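Phikz039 (Pseudomonas phage phikz, PDB 3ZBQ) is a phage-encoded protein of the tubulin/FtsZ family, known as PhuZ, that holds guanosine-5'-diphosphate in its nucleotide pocket. Local coordinates at residues V128-G133 against I163-E168. Sequence-based numbering, arbitrary orientation.
Sequences VSVVIG and IINYHE. With GDP (guanosine-5'-diphosphate), chain B.
Strands 128-133 and 163-168 run parallel, pairing Ser-129 with Ile-164 through Gly-133 with Glu-168, and five N-H...O bonds join them, from Ser-129 N to Ile-163 O (2.9 Å) through to Gly-133 N to His-167 O (2.8 Å). The bond from His-167 N to Val-131 O is the most bent, 137° at the hydrogen. On one face Val-130 and Asn-165 stand side by side, with Val-130 CG1 3.7 Å from Asn-165 OD1. That oxygen accepts His-167 NE2 at 2.6 Å, close to the imidazole plane but above the amide plane, while Asn-165 ND2 binds Leu-224 O of strand 222-227. The two strands belong to a right-handed beta-alpha-beta crossover through helix 138-158, in the nucleotide-binding sheet of the tubulin/FtsZ fold. Helix 175-192 packs on this face against Asn-165 and His-167; here too Ile-132 CD1 reaches the guanine at GDP C2 (3.7 Å). On the other face Val-131 CG2 meets the edge of the Tyr-166 ring at CD1 (4.0 Å). Tyr-166 CG is anti to the backbone N (chi1 177°); at the ring's far end OH lies 3.6 Å from Gly-133 CA and donates to Glu-168 OE1, while Glu-168 OE2 binds Tyr-135 OH. A water links Ser-129 OG, also bonded to Tyr-102, to Ile-163 O.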
ATOM      1  N   VAL A 128      -4.992   1.677   6.778  1.00  4.55           N
ATOM      2  CA  VAL A 128      -3.553   1.803   6.559  1.00  3.34           C
ATOM      3  C   VAL A 128      -3.191   1.007   5.308  1.00  3.62           C
ATOM      4  O   VAL A 128      -3.729  -0.074   5.091  1.00  4.99           O
ATOM      5  CB  VAL A 128      -2.755   1.255   7.760  1.00  5.69           C
ATOM      6  CG1 VAL A 128      -1.276   1.147   7.420  1.00 10.53           C
ATOM      7  CG2 VAL A 128      -2.966   2.153   8.979  1.00  5.00           C
ATOM      8  N   SER A 129      -2.305   1.546   4.482  1.00  4.02           N
ATOM      9  CA  SER A 129      -1.818   0.813   3.313  1.00  4.72           C
ATOM     10  C   SER A 129      -0.399   0.331   3.535  1.00  5.48           C
ATOM     11  O   SER A 129       0.450   1.076   4.051  1.00  5.43           O
ATOM     12  CB  SER A 129      -1.849   1.688   2.057  1.00  5.08           C
ATOM     13  OG  SER A 129      -3.171   1.812   1.563  1.00  5.53           O
ATOM     14  N   VAL A 130      -0.136  -0.902   3.117  1.00  3.67           N
ATOM     15  CA  VAL A 130       1.226  -1.424   3.091  1.00  3.35           C
ATOM     16  C   VAL A 130       1.586  -1.611   1.614  1.00  3.51           C
ATOM     17  O   VAL A 130       0.938  -2.379   0.901  1.00  3.05           O
ATOM     18  CB  VAL A 130       1.358  -2.739   3.906  1.00  3.20           C
ATOM     19  CG1 VAL A 130       2.792  -3.232   3.879  1.00  6.16           C
ATOM     20  CG2 VAL A 130       0.922  -2.503   5.369  1.00  3.16           C
ATOM     21  N   VAL A 131       2.567  -0.840   1.145  1.00  2.00           N
ATOM     22  CA  VAL A 131       2.822  -0.711  -0.295  1.00  3.67           C
ATOM     23  C   VAL A 131       4.282  -0.927  -0.679  1.00  4.94           C
ATOM     24  O   VAL A 131       5.178  -0.810   0.161  1.00  3.61           O
ATOM     25  CB  VAL A 131       2.329   0.663  -0.825  1.00  3.84           C
ATOM     26  CG1 VAL A 131       0.860   0.892  -0.425  1.00  4.17           C
ATOM     27  CG2 VAL A 131       3.198   1.808  -0.274  1.00  5.99           C
ATOM     28  N   ILE A 132       4.512  -1.244  -1.959  1.00  4.35           N
ATOM     29  CA  ILE A 132       5.849  -1.553  -2.481  1.00  7.87           C
ATOM     30  C   ILE A 132       6.196  -0.686  -3.691  1.00  5.49           C
ATOM     31  O   ILE A 132       5.515  -0.742  -4.722  1.00  7.57           O
ATOM     32  CB  ILE A 132       5.969  -3.044  -2.899  1.00  6.62           C
ATOM     33  CG1 ILE A 132       5.584  -3.963  -1.734  1.00  7.72           C
ATOM     34  CG2 ILE A 132       7.383  -3.368  -3.390  1.00  7.54           C
ATOM     35  CD1 ILE A 132       5.307  -5.406  -2.140  1.00  9.46           C
ATOM     36  N   GLY A 133       7.257   0.112  -3.572  1.00  5.22           N
ATOM     37  CA  GLY A 133       7.702   0.928  -4.694  1.00  4.93           C
ATOM     38  C   GLY A 133       8.671   0.159  -5.579  1.00  6.30           C
ATOM     39  O   GLY A 133       9.484  -0.623  -5.081  1.00  5.54           O
ATOM     40  N   ILE A 163      -2.655   6.947   4.870  1.00  4.70           N
ATOM     41  CA  ILE A 163      -1.495   6.469   5.608  1.00  4.92           C
ATOM     42  C   ILE A 163      -0.840   5.336   4.829  1.00  6.36           C
ATOM     43  O   ILE A 163      -1.471   4.312   4.555  1.00  5.39           O
ATOM     44  CB  ILE A 163      -1.906   5.932   7.000  1.00  7.03           C
ATOM     45  CG1 ILE A 163      -2.578   7.024   7.827  1.00  6.48           C
ATOM     46  CG2 ILE A 163      -0.703   5.332   7.731  1.00  5.62           C
ATOM     47  CD1 ILE A 163      -3.344   6.480   9.015  1.00  5.81           C
ATOM     48  N   ILE A 164       0.433   5.513   4.482  1.00  5.77           N
ATOM     49  CA  ILE A 164       1.154   4.466   3.776  1.00  5.37           C
ATOM     50  C   ILE A 164       2.375   3.992   4.569  1.00  6.05           C
ATOM     51  O   ILE A 164       3.148   4.795   5.118  1.00  5.84           O
ATOM     52  CB  ILE A 164       1.555   4.899   2.338  1.00  6.15           C
ATOM     53  CG1 ILE A 164       2.636   5.979   2.376  1.00  6.85           C
ATOM     54  CG2 ILE A 164       0.340   5.402   1.568  1.00  5.54           C
ATOM     55  CD1 ILE A 164       3.298   6.231   1.009  1.00 11.41           C
ATOM     56  N   ASN A 165       2.504   2.672   4.657  1.00  6.22           N
ATOM     57  CA  ASN A 165       3.698   2.033   5.185  1.00  5.90           C
ATOM     58  C   ASN A 165       4.500   1.579   3.970  1.00  6.43           C
ATOM     59  O   ASN A 165       4.078   0.676   3.240  1.00  5.28           O
ATOM     60  CB  ASN A 165       3.301   0.867   6.095  1.00  6.90           C
ATOM     61  CG  ASN A 165       4.487   0.070   6.578  1.00  7.44           C
ATOM     62  OD1 ASN A 165       4.732  -1.039   6.102  1.00  6.85           O
ATOM     63  ND2 ASN A 165       5.228   0.619   7.536  1.00  7.85           N
ATOM     64  N   TYR A 166       5.640   2.232   3.736  1.00  5.42           N
ATOM     65  CA  TYR A 166       6.334   2.136   2.448  1.00  6.37           C
ATOM     66  C   TYR A 166       7.542   1.203   2.438  1.00  5.49           C
ATOM     67  O   TYR A 166       8.398   1.246   3.331  1.00  5.14           O
ATOM     68  CB  TYR A 166       6.758   3.535   1.977  1.00  5.93           C
ATOM     69  CG  TYR A 166       7.540   3.497   0.675  1.00  5.67           C
ATOM     70  CD1 TYR A 166       6.890   3.312  -0.536  1.00  5.31           C
ATOM     71  CD2 TYR A 166       8.926   3.637   0.666  1.00  5.92           C
ATOM     72  CE1 TYR A 166       7.593   3.271  -1.734  1.00  6.37           C
ATOM     73  CE2 TYR A 166       9.644   3.598  -0.529  1.00  8.14           C
ATOM     74  CZ  TYR A 166       8.973   3.419  -1.718  1.00  7.51           C
ATOM     75  OH  TYR A 166       9.677   3.368  -2.909  1.00  7.78           O
ATOM     76  N   HIS A 167       7.633   0.386   1.390  1.00  6.67           N
ATOM     77  CA  HIS A 167       8.746  -0.525   1.225  1.00  4.68           C
ATOM     78  C   HIS A 167       9.215  -0.388  -0.199  1.00  6.12           C
ATOM     79  O   HIS A 167       8.413  -0.369  -1.112  1.00  7.24           O
ATOM     80  CB  HIS A 167       8.301  -1.965   1.481  1.00  4.63           C
ATOM     81  CG  HIS A 167       7.774  -2.172   2.865  1.00  7.15           C
ATOM     82  ND1 HIS A 167       8.522  -2.756   3.860  1.00  9.62           N
ATOM     83  CD2 HIS A 167       6.590  -1.830   3.428  1.00  9.60           C
ATOM     84  CE1 HIS A 167       7.823  -2.763   4.986  1.00 10.05           C
ATOM     85  NE2 HIS A 167       6.646  -2.210   4.748  1.00  8.32           N
ATOM     86  N   GLU A 168      10.516  -0.285  -0.380  1.00  7.29           N
ATOM     87  CA  GLU A 168      11.054  -0.159  -1.727  1.00  5.75           C
ATOM     88  C   GLU A 168      11.691  -1.451  -2.179  1.00  9.06           C
ATOM     89  O   GLU A 168      12.483  -2.046  -1.441  1.00  7.95           O
ATOM     90  CB  GLU A 168      12.086   0.952  -1.732  1.00  8.21           C
ATOM     91  CG  GLU A 168      12.567   1.327  -3.106  1.00  9.01           C
ATOM     92  CD  GLU A 168      13.346   2.607  -3.058  1.00 15.06           C
ATOM     93  OE1 GLU A 168      12.740   3.656  -2.738  1.00 21.17           O
ATOM     94  OE2 GLU A 168      14.559   2.553  -3.321  1.00 16.33           O
TER
HETATM   95  PB  GDP B 999      -0.347  -6.119 -10.235  1.00  5.43           P
HETATM   96  O1B GDP B 999      -0.891  -7.524 -10.193  1.00  3.97           O
HETATM   97  O2B GDP B 999      -0.776  -5.348  -9.003  1.00  4.08           O
HETATM   98  O3B GDP B 999      -0.770  -5.390 -11.486  1.00  6.22           O
HETATM   99  O3A GDP B 999       1.261  -6.123 -10.252  1.00  4.77           O
HETATM  100  PA  GDP B 999       2.218  -7.027  -9.329  1.00  5.97           P
HETATM  101  O1A GDP B 999       2.093  -8.521  -9.510  1.00  7.91           O
HETATM  102  O2A GDP B 999       2.054  -6.635  -7.875  1.00  4.93           O
HETATM  103  O5' GDP B 999       3.662  -6.581  -9.839  1.00  8.74           O
HETATM  104  C5' GDP B 999       4.054  -5.214  -9.855  1.00  6.18           C
HETATM  105  C4' GDP B 999       5.436  -5.085  -9.217  1.00  6.92           C
HETATM  106  O4' GDP B 999       5.342  -5.372  -7.821  1.00  6.27           O
HETATM  107  C3' GDP B 999       6.456  -6.073  -9.748  1.00  8.12           C
HETATM  108  O3' GDP B 999       7.110  -5.536 -10.909  1.00  9.02           O
HETATM  109  C2' GDP B 999       7.401  -6.235  -8.583  1.00  8.27           C
HETATM  110  O2' GDP B 999       8.326  -5.146  -8.566  1.00  6.67           O
HETATM  111  C1' GDP B 999       6.530  -6.018  -7.366  1.00  6.84           C
HETATM  112  N9  GDP B 999       6.110  -7.291  -6.742  1.00  8.52           N
HETATM  113  C8  GDP B 999       5.223  -8.193  -7.203  1.00  9.03           C
HETATM  114  N7  GDP B 999       5.086  -9.224  -6.334  1.00  9.76           N
HETATM  115  C5  GDP B 999       5.887  -8.977  -5.278  1.00 10.34           C
HETATM  116  C6  GDP B 999       6.232  -9.645  -4.002  1.00 11.69           C
HETATM  117  O6  GDP B 999       5.701 -10.737  -3.675  1.00 12.38           O
HETATM  118  N1  GDP B 999       7.117  -9.024  -3.201  1.00 10.51           N
HETATM  119  C2  GDP B 999       7.697  -7.848  -3.522  1.00  9.47           C
HETATM  120  N2  GDP B 999       8.595  -7.281  -2.678  1.00  8.51           N
HETATM  121  N3  GDP B 999       7.428  -7.187  -4.667  1.00 10.14           N
HETATM  122  C4  GDP B 999       6.553  -7.699  -5.559  1.00 10.66           C
HETATM  123  O   HOH W   1      -3.902   3.981   3.254  1.00  7.69           O